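Local coordinates for mobilization protein A (Pseudomonas aeruginosa, PDB 2NS6), which nicks one DNA strand at the plasmid origin of transfer and locally unwinds the DNA, as the relaxase of the conjugative relaxosome, at residues E37-P47 with R103-G113; F76-Q86 with W172-A183. All coordinates share one frame; numbering follows the deposited sequence.

Contact 1: residues E37-P47 with R103-G113; sequences EVLHAESGHMP and RLPYTLAIHAG. With MN (manganese (II) ion), chain B; MN (manganese (II) ion), chain C.
The strand through A41-G44 runs antiparallel to the one through Y106-I110, the axes of the short segments 4.6 Å apart, with a beta bulge between V38 and H40. E37 lays CG over one face of the H111 ring, and V38 touches it with CG2. H111 ND1 binds a manganese ion at 2.4 Å. A water on that ion donates to E37 OE1 (2.6 Å), so E37 is a second-shell residue. H119 and H121 complete the protein ligands, giving the three-histidine metal site of a relaxase, on its central antiparallel sheet. H111 NE2 is held by the carbonyl of I25. The two carboxylate oxygens of E42 take different partners. E42 OE1 accepts from Y106 OH at 2.8 Å. E42 OE2 accepts from H40 NE2 at 3.1 Å, almost straight (178°) and in the ring plane, and from S92 OG. With Y106 CG between its backbone N and carbonyl carbon (chi1 75°), the ring lies over G44 N. S43 OG and T107 OG1 hydrogen-bond at 2.6 Å. H45 ND1 donates to L104 O from above the carbonyl plane, while H45 NE2 binds a second manganese ion at 2.4 Å, in a site shared with Q96. R103 CA covers one face of the H45 ring.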
loop_
_atom_site.group_PDB
_atom_site.type_symbol
_atom_site.label_atom_id
_atom_site.label_comp_id
_atom_site.label_asym_id
_atom_site.label_seq_id
_atom_site.Cartn_x
_atom_site.Cartn_y
_atom_site.Cartn_z
ATOM N N GLU A 37 5.396 6.648 -16.872
ATOM C CA GLU A 37 5.895 5.495 -16.143
ATOM C C GLU A 37 4.772 4.775 -15.368
ATOM O O GLU A 37 4.895 3.586 -15.058
ATOM C CB GLU A 37 7.012 5.934 -15.199
ATOM C CG GLU A 37 7.543 4.841 -14.294
ATOM C CD GLU A 37 8.252 3.741 -15.049
ATOM O OE1 GLU A 37 8.645 2.739 -14.411
ATOM O OE2 GLU A 37 8.422 3.876 -16.278
ATOM N N VAL A 38 3.677 5.479 -15.079
ATOM C CA VAL A 38 2.555 4.888 -14.335
ATOM C C VAL A 38 1.451 4.318 -15.221
ATOM O O VAL A 38 0.805 5.044 -15.974
ATOM C CB VAL A 38 1.899 5.903 -13.374
ATOM C CG1 VAL A 38 0.830 5.194 -12.523
ATOM C CG2 VAL A 38 2.946 6.517 -12.481
ATOM N N LEU A 39 1.240 3.011 -15.104
ATOM C CA LEU A 39 0.239 2.285 -15.885
ATOM C C LEU A 39 -1.084 2.116 -15.137
ATOM O O LEU A 39 -2.134 1.910 -15.753
ATOM C CB LEU A 39 0.789 0.902 -16.242
ATOM C CG LEU A 39 1.554 0.669 -17.562
ATOM C CD1 LEU A 39 2.408 1.852 -17.948
ATOM C CD2 LEU A 39 2.400 -0.587 -17.400
ATOM N N HIS A 40 -1.023 2.203 -13.809
ATOM C CA HIS A 40 -2.199 2.043 -12.969
ATOM C C HIS A 40 -1.935 2.494 -11.545
ATOM O O HIS A 40 -0.829 2.345 -11.035
ATOM C CB HIS A 40 -2.623 0.579 -12.927
ATOM C CG HIS A 40 -3.787 0.314 -12.020
ATOM N ND1 HIS A 40 -5.044 0.829 -12.255
ATOM C CD2 HIS A 40 -3.889 -0.424 -10.888
ATOM C CE1 HIS A 40 -5.869 0.416 -11.310
ATOM N NE2 HIS A 40 -5.193 -0.348 -10.468
ATOM N N ALA A 41 -2.966 3.033 -10.903
ATOM C CA ALA A 41 -2.860 3.477 -9.521
ATOM C C ALA A 41 -4.214 3.289 -8.850
ATOM O O ALA A 41 -5.246 3.427 -9.493
ATOM C CB ALA A 41 -2.442 4.939 -9.466
ATOM N N GLU A 42 -4.198 2.946 -7.564
ATOM C CA GLU A 42 -5.421 2.764 -6.786
ATOM C C GLU A 42 -5.095 2.742 -5.293
ATOM O O GLU A 42 -3.993 2.369 -4.889
ATOM C CB GLU A 42 -6.139 1.450 -7.155
ATOM C CG GLU A 42 -5.381 0.180 -6.758
ATOM C CD GLU A 42 -6.248 -1.083 -6.825
ATOM O OE1 GLU A 42 -6.807 -1.495 -5.782
ATOM O OE2 GLU A 42 -6.374 -1.661 -7.922
ATOM N N SER A 43 -6.058 3.161 -4.481
ATOM C CA SER A 43 -5.907 3.148 -3.030
ATOM C C SER A 43 -7.192 2.517 -2.522
ATOM O O SER A 43 -8.135 2.334 -3.292
ATOM C CB SER A 43 -5.760 4.570 -2.464
ATOM O OG SER A 43 -4.583 5.198 -2.944
ATOM N N GLY A 44 -7.229 2.164 -1.244
ATOM C CA GLY A 44 -8.431 1.566 -0.690
ATOM C C GLY A 44 -8.464 1.717 0.818
ATOM O O GLY A 44 -7.495 2.188 1.417
ATOM N N HIS A 45 -9.580 1.335 1.434
ATOM C CA HIS A 45 -9.726 1.400 2.883
ATOM C C HIS A 45 -9.489 2.769 3.516
ATOM O O HIS A 45 -9.167 2.845 4.701
ATOM C CB HIS A 45 -8.779 0.395 3.535
ATOM C CG HIS A 45 -8.918 -0.994 2.997
ATOM N ND1 HIS A 45 -7.839 -1.825 2.809
ATOM C CD2 HIS A 45 -10.005 -1.681 2.576
ATOM C CE1 HIS A 45 -8.251 -2.968 2.288
ATOM N NE2 HIS A 45 -9.559 -2.906 2.136
ATOM N N MET A 46 -9.649 3.842 2.744
ATOM C CA MET A 46 -9.442 5.190 3.273
ATOM C C MET A 46 -10.596 5.659 4.166
ATOM O O MET A 46 -11.768 5.499 3.823
ATOM C CB MET A 46 -9.265 6.189 2.125
ATOM C CG MET A 46 -7.973 6.057 1.365
ATOM S SD MET A 46 -6.524 6.302 2.417
ATOM C CE MET A 46 -5.220 5.743 1.325
ATOM N N PRO A 47 -10.272 6.250 5.328
ATOM C CA PRO A 47 -11.295 6.742 6.257
ATOM C C PRO A 47 -12.036 7.929 5.662
ATOM O O PRO A 47 -11.528 8.615 4.765
ATOM C CB PRO A 47 -10.490 7.100 7.511
ATOM C CG PRO A 47 -9.153 7.461 6.965
ATOM C CD PRO A 47 -8.926 6.414 5.895
ATOM N N ARG A 103 -8.635 -3.992 6.931
ATOM C CA ARG A 103 -8.872 -2.759 6.183
ATOM C C ARG A 103 -7.827 -1.690 6.440
ATOM O O ARG A 103 -8.127 -0.592 6.921
ATOM C CB ARG A 103 -10.263 -2.215 6.464
ATOM C CG ARG A 103 -11.322 -3.075 5.845
ATOM C CD ARG A 103 -12.667 -2.423 5.910
ATOM N NE ARG A 103 -13.665 -3.201 5.191
ATOM C CZ ARG A 103 -14.915 -3.344 5.603
ATOM N NH1 ARG A 103 -15.303 -2.759 6.733
ATOM N NH2 ARG A 103 -15.767 -4.068 4.892
ATOM N N LEU A 104 -6.588 -2.033 6.103
ATOM C CA LEU A 104 -5.457 -1.131 6.253
ATOM C C LEU A 104 -5.445 -0.201 5.043
ATOM O O LEU A 104 -5.453 -0.663 3.897
ATOM C CB LEU A 104 -4.151 -1.934 6.301
ATOM C CG LEU A 104 -4.075 -3.066 7.331
ATOM C CD1 LEU A 104 -2.789 -3.858 7.144
ATOM C CD2 LEU A 104 -4.150 -2.496 8.728
ATOM N N PRO A 105 -5.447 1.119 5.273
ATOM C CA PRO A 105 -5.427 2.021 4.118
ATOM C C PRO A 105 -4.167 1.732 3.311
ATOM O O PRO A 105 -3.132 1.376 3.875
ATOM C CB PRO A 105 -5.397 3.407 4.759
ATOM C CG PRO A 105 -6.157 3.190 6.064
ATOM C CD PRO A 105 -5.588 1.873 6.536
ATOM N N TYR A 106 -4.255 1.868 1.992
ATOM C CA TYR A 106 -3.105 1.614 1.142
ATOM C C TYR A 106 -3.241 2.372 -0.153
ATOM O O TYR A 106 -4.325 2.827 -0.503
ATOM C CB TYR A 106 -2.989 0.117 0.819
ATOM C CG TYR A 106 -3.995 -0.375 -0.204
ATOM C CD1 TYR A 106 -3.753 -0.249 -1.576
ATOM C CD2 TYR A 106 -5.209 -0.921 0.197
ATOM C CE1 TYR A 106 -4.706 -0.659 -2.518
ATOM C CE2 TYR A 106 -6.163 -1.330 -0.730
ATOM C CZ TYR A 106 -5.910 -1.196 -2.080
ATOM O OH TYR A 106 -6.877 -1.579 -2.984
ATOM N N THR A 107 -2.114 2.497 -0.849
ATOM C CA THR A 107 -2.044 3.135 -2.148
ATOM C C THR A 107 -1.040 2.293 -2.923
ATOM O O THR A 107 0.031 1.949 -2.406
ATOM C CB THR A 107 -1.533 4.594 -2.067
ATOM O OG1 THR A 107 -2.499 5.410 -1.391
ATOM C CG2 THR A 107 -1.307 5.161 -3.461
ATOM N N LEU A 108 -1.394 1.928 -4.149
ATOM C CA LEU A 108 -0.494 1.133 -4.966
ATOM C C LEU A 108 -0.431 1.714 -6.359
ATOM O O LEU A 108 -1.356 2.374 -6.823
ATOM C CB LEU A 108 -0.966 -0.323 -5.038
ATOM C CG LEU A 108 -2.192 -0.685 -5.873
ATOM C CD1 LEU A 108 -1.786 -0.924 -7.315
ATOM C CD2 LEU A 108 -2.837 -1.950 -5.314
ATOM N N ALA A 109 0.675 1.464 -7.034
ATOM C CA ALA A 109 0.829 1.957 -8.381
ATOM C C ALA A 109 1.600 0.896 -9.152
ATOM O O ALA A 109 2.461 0.207 -8.591
ATOM C CB ALA A 109 1.596 3.282 -8.356
ATOM N N ILE A 110 1.267 0.743 -10.424
ATOM C CA ILE A 110 1.956 -0.214 -11.295
ATOM C C ILE A 110 2.847 0.623 -12.209
ATOM O O ILE A 110 2.395 1.617 -12.773
ATOM C CB ILE A 110 0.949 -1.027 -12.171
ATOM C CG1 ILE A 110 0.226 -2.072 -11.311
ATOM C CG2 ILE A 110 1.696 -1.700 -13.335
ATOM C CD1 ILE A 110 -0.903 -2.821 -12.032
ATOM N N HIS A 111 4.108 0.225 -12.347
ATOM C CA HIS A 111 5.059 0.948 -13.187
ATOM C C HIS A 111 5.542 0.159 -14.406
ATOM O O HIS A 111 5.629 -1.071 -14.373
ATOM C CB HIS A 111 6.280 1.362 -12.359
ATOM C CG HIS A 111 6.035 2.533 -11.462
ATOM N ND1 HIS A 111 6.986 3.018 -10.591
ATOM C CD2 HIS A 111 4.947 3.333 -11.315
ATOM C CE1 HIS A 111 6.499 4.065 -9.947
ATOM N NE2 HIS A 111 5.264 4.277 -10.370
ATOM N N ALA A 112 5.869 0.877 -15.476
ATOM C CA ALA A 112 6.367 0.248 -16.691
ATOM C C ALA A 112 7.892 0.297 -16.708
ATOM O O ALA A 112 8.477 1.056 -17.481
ATOM C CB ALA A 112 5.820 0.970 -17.920
ATOM N N GLY A 113 8.539 -0.492 -15.859
ATOM C CA GLY A 113 9.992 -0.495 -15.834
ATOM C C GLY A 113 10.519 -0.789 -17.227
ATOM O O GLY A 113 10.673 -1.953 -17.613
HETATM MN MN MN B . 9.063 2.021 -10.047
HETATM MN MN MN C . -11.241 -4.395 1.318
HETATM O O HOH W 1 9.963 2.663 -12.144
HETATM O O HOH W 2 -11.457 -6.254 2.974
#

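Contact 2: residues F76-Q86 with W172-A183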
loop_
_atom_site.group_PDB
_atom_site.type_symbol
_atom_site.label_atom_id
_atom_site.label_comp_id
_atom_site.label_asym_id
_atom_site.label_seq_id
_atom_site.Cartn_x
_atom_site.Cartn_y
_atom_site.Cartn_z
ATOM N N PHE A 76 7.090 -5.509 -5.794
ATOM C CA PHE A 76 7.119 -6.819 -6.432
ATOM C C PHE A 76 7.026 -6.738 -7.952
ATOM O O PHE A 76 6.301 -5.911 -8.499
ATOM C CB PHE A 76 5.995 -7.706 -5.875
ATOM C CG PHE A 76 4.657 -7.021 -5.764
ATOM C CD1 PHE A 76 4.401 -6.117 -4.737
ATOM C CD2 PHE A 76 3.658 -7.270 -6.697
ATOM C CE1 PHE A 76 3.166 -5.481 -4.638
ATOM C CE2 PHE A 76 2.418 -6.637 -6.605
ATOM C CZ PHE A 76 2.176 -5.737 -5.577
ATOM N N ALA A 77 7.783 -7.595 -8.631
ATOM C CA ALA A 77 7.783 -7.626 -10.086
ATOM C C ALA A 77 6.499 -8.285 -10.579
ATOM O O ALA A 77 5.949 -9.163 -9.910
ATOM C CB ALA A 77 9.005 -8.405 -10.594
ATOM N N LEU A 78 6.028 -7.858 -11.747
ATOM C CA LEU A 78 4.806 -8.402 -12.351
ATOM C C LEU A 78 5.147 -9.278 -13.569
ATOM O O LEU A 78 6.068 -8.971 -14.319
ATOM C CB LEU A 78 3.886 -7.255 -12.789
ATOM C CG LEU A 78 3.266 -6.390 -11.683
ATOM C CD1 LEU A 78 2.627 -5.158 -12.291
ATOM C CD2 LEU A 78 2.229 -7.211 -10.907
ATOM N N PRO A 79 4.408 -10.383 -13.776
ATOM C CA PRO A 79 4.685 -11.255 -14.924
ATOM C C PRO A 79 4.511 -10.493 -16.240
ATOM O O PRO A 79 3.459 -9.886 -16.475
ATOM C CB PRO A 79 3.653 -12.370 -14.769
ATOM C CG PRO A 79 3.435 -12.432 -13.286
ATOM C CD PRO A 79 3.365 -10.969 -12.914
ATOM N N VAL A 80 5.533 -10.521 -17.099
ATOM C CA VAL A 80 5.467 -9.812 -18.381
ATOM C C VAL A 80 4.492 -10.396 -19.393
ATOM O O VAL A 80 4.029 -9.684 -20.283
ATOM C CB VAL A 80 6.852 -9.739 -19.079
ATOM C CG1 VAL A 80 7.663 -8.573 -18.526
ATOM C CG2 VAL A 80 7.601 -11.045 -18.887
ATOM N N GLU A 81 4.186 -11.684 -19.262
ATOM C CA GLU A 81 3.271 -12.348 -20.187
ATOM C C GLU A 81 1.840 -11.845 -20.025
ATOM O O GLU A 81 1.069 -11.812 -20.982
ATOM C CB GLU A 81 3.283 -13.864 -19.957
ATOM C CG GLU A 81 4.667 -14.513 -19.904
ATOM C CD GLU A 81 5.067 -14.928 -18.491
ATOM O OE1 GLU A 81 5.214 -14.041 -17.619
ATOM O OE2 GLU A 81 5.225 -16.145 -18.246
ATOM N N LEU A 82 1.489 -11.471 -18.798
ATOM C CA LEU A 82 0.149 -10.990 -18.480
ATOM C C LEU A 82 -0.187 -9.675 -19.184
ATOM O O LEU A 82 0.691 -8.855 -19.436
ATOM C CB LEU A 82 0.015 -10.832 -16.954
ATOM C CG LEU A 82 -0.791 -11.856 -16.133
ATOM C CD1 LEU A 82 -0.603 -13.265 -16.653
ATOM C CD2 LEU A 82 -0.379 -11.755 -14.667
ATOM N N THR A 83 -1.456 -9.487 -19.528
ATOM C CA THR A 83 -1.866 -8.248 -20.171
ATOM C C THR A 83 -1.992 -7.217 -19.062
ATOM O O THR A 83 -1.977 -7.566 -17.881
ATOM C CB THR A 83 -3.237 -8.376 -20.868
ATOM O OG1 THR A 83 -4.264 -8.550 -19.880
ATOM C CG2 THR A 83 -3.241 -9.565 -21.820
ATOM N N LEU A 84 -2.121 -5.951 -19.436
ATOM C CA LEU A 84 -2.241 -4.895 -18.445
ATOM C C LEU A 84 -3.456 -5.116 -17.540
ATOM O O LEU A 84 -3.355 -4.969 -16.319
ATOM C CB LEU A 84 -2.316 -3.529 -19.132
ATOM C CG LEU A 84 -2.615 -2.337 -18.219
ATOM C CD1 LEU A 84 -1.575 -2.267 -17.106
ATOM C CD2 LEU A 84 -2.629 -1.052 -19.029
ATOM N N ASP A 85 -4.599 -5.474 -18.121
ATOM C CA ASP A 85 -5.793 -5.717 -17.313
ATOM C C ASP A 85 -5.545 -6.851 -16.322
ATOM O O ASP A 85 -5.969 -6.783 -15.166
ATOM C CB ASP A 85 -6.995 -6.072 -18.195
ATOM C CG ASP A 85 -7.449 -4.912 -19.055
ATOM O OD1 ASP A 85 -7.104 -3.754 -18.725
ATOM O OD2 ASP A 85 -8.162 -5.157 -20.060
ATOM N N GLN A 86 -4.870 -7.898 -16.786
ATOM C CA GLN A 86 -4.554 -9.030 -15.930
ATOM C C GLN A 86 -3.564 -8.602 -14.838
ATOM O O GLN A 86 -3.637 -9.077 -13.706
ATOM C CB GLN A 86 -3.995 -10.192 -16.770
ATOM C CG GLN A 86 -5.087 -10.905 -17.599
ATOM C CD GLN A 86 -4.542 -11.873 -18.648
ATOM O OE1 GLN A 86 -5.302 -12.654 -19.233
ATOM N NE2 GLN A 86 -3.234 -11.821 -18.899
ATOM N N TRP A 172 2.593 -14.044 -2.591
ATOM C CA TRP A 172 2.704 -13.388 -3.891
ATOM C C TRP A 172 2.870 -14.441 -4.983
ATOM O O TRP A 172 2.221 -14.365 -6.031
ATOM C CB TRP A 172 3.896 -12.422 -3.910
ATOM C CG TRP A 172 4.193 -11.829 -5.272
ATOM C CD1 TRP A 172 5.398 -11.823 -5.908
ATOM C CD2 TRP A 172 3.269 -11.187 -6.167
ATOM N NE1 TRP A 172 5.287 -11.228 -7.142
ATOM C CE2 TRP A 172 3.991 -10.829 -7.330
ATOM C CE3 TRP A 172 1.903 -10.887 -6.102
ATOM C CZ2 TRP A 172 3.396 -10.181 -8.422
ATOM C CZ3 TRP A 172 1.305 -10.240 -7.191
ATOM C CH2 TRP A 172 2.056 -9.896 -8.336
ATOM N N ALA A 173 3.729 -15.427 -4.726
ATOM C CA ALA A 173 3.982 -16.504 -5.685
ATOM C C ALA A 173 2.687 -17.227 -6.053
ATOM O O ALA A 173 2.373 -17.399 -7.229
ATOM C CB ALA A 173 4.983 -17.495 -5.098
ATOM N N ASP A 174 1.951 -17.652 -5.030
ATOM C CA ASP A 174 0.680 -18.350 -5.191
ATOM C C ASP A 174 -0.287 -17.499 -6.019
ATOM O O ASP A 174 -1.072 -18.023 -6.812
ATOM C CB ASP A 174 0.099 -18.650 -3.797
ATOM C CG ASP A 174 -1.320 -19.225 -3.837
ATOM O OD1 ASP A 174 -1.536 -20.281 -4.471
ATOM O OD2 ASP A 174 -2.218 -18.615 -3.209
ATOM N N HIS A 175 -0.213 -16.182 -5.843
ATOM C CA HIS A 175 -1.078 -15.260 -6.571
ATOM C C HIS A 175 -0.643 -15.114 -8.026
ATOM O O HIS A 175 -1.449 -15.296 -8.938
ATOM C CB HIS A 175 -1.089 -13.892 -5.870
ATOM C CG HIS A 175 -2.047 -13.817 -4.723
ATOM N ND1 HIS A 175 -3.329 -13.326 -4.858
ATOM C CD2 HIS A 175 -1.937 -14.236 -3.439
ATOM C CE1 HIS A 175 -3.969 -13.446 -3.707
ATOM N NE2 HIS A 175 -3.146 -13.995 -2.831
ATOM N N ALA A 176 0.626 -14.788 -8.247
ATOM C CA ALA A 176 1.128 -14.645 -9.611
ATOM C C ALA A 176 0.928 -15.959 -10.379
ATOM O O ALA A 176 0.394 -15.955 -11.482
ATOM C CB ALA A 176 2.608 -14.260 -9.594
ATOM N N ASN A 177 1.342 -17.075 -9.786
ATOM C CA ASN A 177 1.199 -18.375 -10.430
ATOM C C ASN A 177 -0.250 -18.644 -10.826
ATOM O O ASN A 177 -0.542 -18.968 -11.979
ATOM C CB ASN A 177 1.698 -19.480 -9.497
ATOM C CG ASN A 177 3.203 -19.435 -9.298
ATOM O OD1 ASN A 177 3.735 -19.982 -8.333
ATOM N ND2 ASN A 177 3.898 -18.781 -10.222
ATOM N N ARG A 178 -1.158 -18.502 -9.868
ATOM C CA ARG A 178 -2.574 -18.723 -10.135
ATOM C C ARG A 178 -3.030 -17.880 -11.329
ATOM O O ARG A 178 -3.680 -18.389 -12.241
ATOM C CB ARG A 178 -3.404 -18.357 -8.897
ATOM C CG ARG A 178 -4.887 -18.635 -9.050
ATOM C CD ARG A 178 -5.744 -17.572 -8.367
ATOM N NE ARG A 178 -5.559 -16.251 -8.969
ATOM C CZ ARG A 178 -4.646 -15.362 -8.579
ATOM N NH1 ARG A 178 -4.549 -14.192 -9.194
ATOM N NH2 ARG A 178 -3.844 -15.635 -7.562
ATOM N N ALA A 179 -2.684 -16.597 -11.326
ATOM C CA ALA A 179 -3.074 -15.689 -12.403
ATOM C C ALA A 179 -2.521 -16.120 -13.752
ATOM O O ALA A 179 -3.167 -15.946 -14.788
ATOM C CB ALA A 179 -2.595 -14.274 -12.088
ATOM N N LEU A 180 -1.311 -16.667 -13.732
ATOM C CA LEU A 180 -0.657 -17.123 -14.951
ATOM C C LEU A 180 -1.385 -18.294 -15.595
ATOM O O LEU A 180 -1.683 -18.257 -16.789
ATOM C CB LEU A 180 0.792 -17.514 -14.654
ATOM C CG LEU A 180 1.768 -16.339 -14.573
ATOM C CD1 LEU A 180 3.144 -16.801 -14.082
ATOM C CD2 LEU A 180 1.871 -15.709 -15.949
ATOM N N GLU A 181 -1.687 -19.325 -14.813
ATOM C CA GLU A 181 -2.359 -20.482 -15.383
ATOM C C GLU A 181 -3.758 -20.182 -15.909
ATOM O O GLU A 181 -4.115 -20.634 -16.997
ATOM C CB GLU A 181 -2.403 -21.651 -14.393
ATOM C CG GLU A 181 -3.265 -21.454 -13.176
ATOM C CD GLU A 181 -3.573 -22.776 -12.474
ATOM O OE1 GLU A 181 -4.196 -23.659 -13.113
ATOM O OE2 GLU A 181 -3.197 -22.932 -11.288
ATOM N N ARG A 182 -4.558 -19.417 -15.172
ATOM C CA ARG A 182 -5.892 -19.127 -15.686
ATOM C C ARG A 182 -5.831 -18.117 -16.823
ATOM O O ARG A 182 -6.855 -17.746 -17.395
ATOM C CB ARG A 182 -6.826 -18.630 -14.585
ATOM C CG ARG A 182 -6.648 -17.196 -14.186
ATOM C CD ARG A 182 -7.957 -16.671 -13.627
ATOM N NE ARG A 182 -7.716 -15.604 -12.672
ATOM C CZ ARG A 182 -7.148 -15.793 -11.487
ATOM N NH1 ARG A 182 -6.774 -17.011 -11.120
ATOM N NH2 ARG A 182 -6.943 -14.765 -10.676
ATOM N N ALA A 183 -4.625 -17.670 -17.150
ATOM C CA ALA A 183 -4.445 -16.734 -18.254
ATOM C C ALA A 183 -3.941 -17.525 -19.465
ATOM O O ALA A 183 -3.662 -16.954 -20.521
ATOM C CB ALA A 183 -3.436 -15.644 -17.877
#
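F76 and W172 meet edge to face. The edge of the phenyl ring points at the six-membered ring of the indole, with the planes 60° apart and the centroids 4.5 Å apart. F76 CD2 is the leading atom and lies 3.4 Å from W172 CZ2. F76 CB sits over the five-membered ring of the same indole in a CH-pi contact, so one residue covers both halves of the face. The opposite face is met by CB of A176, one turn farther along the helix. W172 CG is anti to the backbone N (chi1 173°), which carries the indole out to the strand end. At the rim of the indole, A77 O lies 3.1 Å from W172 CZ2, and L78 CD2 packs against W172 CH2.

The P79 ring meets two residues of the helix: CG touches A176 CB, and CB touches L180 CD2. L180 CD2 is the second bump on the helix side, after the indole. It fits into the hollow lined by P79 CB, the E81 carboxylate and L82 CD1. L180 CD2 lies 3.5 Å from L82 CD1. L82 straddles the end of the helix. L82 CD2 touches A179 CB, and L82 CD1 also lies 3.9 Å from A183 CB. T83 is the N-cap of the next helix, its OG1 accepting from Q86 N. F94 of that helix meets the rings of both F76 and W172. This is the apolar seam by which helix 164-181 packs on the end of strand 71-77 and its connection to helix 84-99, beside the five-stranded antiparallel sheet of the relaxase domain.

Both contacts reach the same five-stranded antiparallel sheet, and their centres are about 17 Å apart. Contact 1 pairs an edge strand, 38-44, with 106-113. Contact 2 starts at the end of 71-77, with 117-124 lying between 106-113 and 71-77. The contacts touch directly: I110 CG2 lies 3.7 Å from L78 CD1, and L39 CB lies 4.0 Å from L84 CD1. Helix 84-99 begins in contact 2 and also joins them: S92 bonds E42, and Q96 bonds Y106 weakly. Q96 shares the second manganese site with H45. H111 of contact 1 binds the metal of the three-histidine site. Contact 2 neighbours that site: the side chain of A77 is about 5 Å from that of H119.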